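Local coordinates for protein esterase (uncultured bacterium pCosCE1, PDB 7ATL) that hydrolyses carboxylic esters as a family VIII carboxylesterase of beta-lactamase-like fold and also shows promiscuous acyltransferase activity, at residues A[110-115]-A[315-320]. Sequence-based numbering, arbitrary orientation.
Sequences KIRHLL and FGFGGA
L115, on the short helix 111-116, meets F317 in the loop joining antiparallel strands 313-315 and 320-322. Its CD1 stands 3.9 Å from the centroid of the F317 ring and 6° off the ring normal, a CH-pi contact over the face, while L115 CB reaches F317 CD1 at 3.5 Å. Both side chains carry CG anti to the carbonyl carbon (chi1 -67° for L115, -55° for F317), and they cross obliquely. At the edge of the F315 ring, near its plane, lies L115 O, 3.6 Å from F315 CE2; over the centre of one face of that ring sits G319 O. No direct hydrogen bond joins the segments; a water donates to L115 O at 2.6 Å and accepts weakly from G318 N at 3.1 Å. A backbone hydrogen bond from G316 N to G319 O (3.0 Å) closes the turn. Further out, T72 and M76 of helix 67-80 touch both L115 and F317, H301 stacks on F317, and G316 O is hydrogen-bonded to S116 OG. S65 and K68, at the start of helix 67-80, probably form the SxxK nucleophile motif; G318 lies near without touching them. Apolar contact thus carries the join, L115 O relying on water beside the probable active site.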
loop_
_atom_site.group_PDB
_atom_site.type_symbol
_atom_site.label_atom_id
_atom_site.label_comp_id
_atom_site.label_asym_id
_atom_site.label_seq_id
_atom_site.Cartn_x
_atom_site.Cartn_y
_atom_site.Cartn_z
ATOM N N LYS A 110 12.360 -8.790 -14.422
ATOM C CA LYS A 110 13.239 -8.978 -13.253
ATOM C C LYS A 110 12.461 -8.599 -12.000
ATOM O O LYS A 110 11.584 -7.728 -12.074
ATOM C CB LYS A 110 14.514 -8.146 -13.375
ATOM C CG LYS A 110 15.538 -8.652 -14.376
ATOM C CD LYS A 110 16.423 -7.518 -14.857
ATOM C CE LYS A 110 17.790 -7.977 -15.298
ATOM N NZ LYS A 110 18.842 -7.049 -14.822
ATOM N N ILE A 111 12.826 -9.232 -10.885
ATOM C CA ILE A 111 12.275 -8.950 -9.531
ATOM C C ILE A 111 12.387 -7.442 -9.274
ATOM O O ILE A 111 11.421 -6.878 -8.758
ATOM C CB ILE A 111 12.976 -9.824 -8.471
ATOM C CG1 ILE A 111 12.825 -11.319 -8.770
ATOM C CG2 ILE A 111 12.475 -9.508 -7.078
ATOM C CD1 ILE A 111 11.389 -11.794 -8.845
ATOM N N ARG A 112 13.474 -6.780 -9.651
ATOM C CA ARG A 112 13.608 -5.326 -9.348
ATOM C C ARG A 112 12.535 -4.538 -10.117
ATOM O O ARG A 112 12.175 -3.403 -9.692
ATOM C CB ARG A 112 15.006 -4.784 -9.679
ATOM C CG ARG A 112 15.435 -4.985 -11.129
ATOM C CD ARG A 112 16.735 -4.278 -11.439
ATOM N NE ARG A 112 17.874 -4.981 -10.862
ATOM C CZ ARG A 112 18.555 -4.611 -9.776
ATOM N NH1 ARG A 112 18.222 -3.534 -9.083
ATOM N NH2 ARG A 112 19.561 -5.359 -9.372
ATOM N N HIS A 113 12.086 -5.077 -11.247
ATOM C CA HIS A 113 11.023 -4.443 -12.050
ATOM C C HIS A 113 9.711 -4.617 -11.277
ATOM O O HIS A 113 8.930 -3.634 -11.192
ATOM C CB HIS A 113 10.964 -4.998 -13.485
ATOM C CG HIS A 113 12.218 -4.904 -14.290
ATOM N ND1 HIS A 113 12.622 -5.932 -15.150
ATOM C CD2 HIS A 113 13.147 -3.928 -14.415
ATOM C CE1 HIS A 113 13.737 -5.589 -15.764
ATOM N NE2 HIS A 113 14.082 -4.371 -15.335
ATOM N N LEU A 114 9.440 -5.805 -10.737
ATOM C CA LEU A 114 8.215 -5.981 -9.903
ATOM C C LEU A 114 8.211 -4.955 -8.746
ATOM O O LEU A 114 7.173 -4.326 -8.514
ATOM C CB LEU A 114 8.107 -7.413 -9.370
ATOM C CG LEU A 114 7.854 -8.513 -10.395
ATOM C CD1 LEU A 114 7.633 -9.848 -9.703
ATOM C CD2 LEU A 114 6.667 -8.174 -11.281
ATOM N N LEU A 115 9.333 -4.782 -8.047
ATOM C CA LEU A 115 9.421 -3.964 -6.810
ATOM C C LEU A 115 9.150 -2.479 -7.097
ATOM O O LEU A 115 8.706 -1.780 -6.165
ATOM C CB LEU A 115 10.811 -4.150 -6.202
ATOM C CG LEU A 115 11.100 -5.548 -5.675
ATOM C CD1 LEU A 115 12.547 -5.672 -5.235
ATOM C CD2 LEU A 115 10.175 -5.888 -4.521
ATOM N N PHE A 315 10.477 6.472 -7.456
ATOM C CA PHE A 315 10.006 5.245 -6.784
ATOM C C PHE A 315 11.192 4.348 -6.447
ATOM O O PHE A 315 12.162 4.238 -7.248
ATOM C CB PHE A 315 9.013 4.494 -7.662
ATOM C CG PHE A 315 8.024 3.680 -6.876
ATOM C CD1 PHE A 315 6.864 4.249 -6.396
ATOM C CD2 PHE A 315 8.258 2.344 -6.614
ATOM C CE1 PHE A 315 5.958 3.493 -5.675
ATOM C CE2 PHE A 315 7.336 1.587 -5.910
ATOM C CZ PHE A 315 6.201 2.167 -5.416
ATOM N N GLY A 316 11.095 3.718 -5.284
ATOM C CA GLY A 316 12.115 2.821 -4.732
ATOM C C GLY A 316 11.594 1.410 -4.729
ATOM O O GLY A 316 11.035 1.006 -5.774
ATOM N N PHE A 317 11.825 0.695 -3.625
ATOM C CA PHE A 317 11.210 -0.603 -3.293
ATOM C C PHE A 317 10.320 -0.387 -2.074
ATOM O O PHE A 317 10.885 -0.181 -0.967
ATOM C CB PHE A 317 12.272 -1.655 -3.001
ATOM C CG PHE A 317 13.309 -1.887 -4.072
ATOM C CD1 PHE A 317 13.049 -1.624 -5.408
ATOM C CD2 PHE A 317 14.549 -2.418 -3.735
ATOM C CE1 PHE A 317 14.011 -1.851 -6.382
ATOM C CE2 PHE A 317 15.499 -2.665 -4.709
ATOM C CZ PHE A 317 15.227 -2.382 -6.034
ATOM N N GLY A 318 8.995 -0.376 -2.278
ATOM C CA GLY A 318 7.986 -0.261 -1.204
ATOM C C GLY A 318 7.198 1.043 -1.221
ATOM O O GLY A 318 6.133 1.079 -0.606
ATOM N N GLY A 319 7.684 2.084 -1.896
ATOM C CA GLY A 319 6.912 3.331 -2.079
ATOM C C GLY A 319 7.674 4.361 -2.888
ATOM O O GLY A 319 8.699 4.011 -3.443
ATOM N N ALA A 320 7.154 5.583 -2.943
ATOM C CA ALA A 320 7.702 6.711 -3.723
ATOM C C ALA A 320 8.840 7.364 -2.927
ATOM O O ALA A 320 8.752 7.421 -1.669
ATOM C CB ALA A 320 6.618 7.720 -4.042
HETATM O O HOH W 1 7.290 -2.206 -4.082
#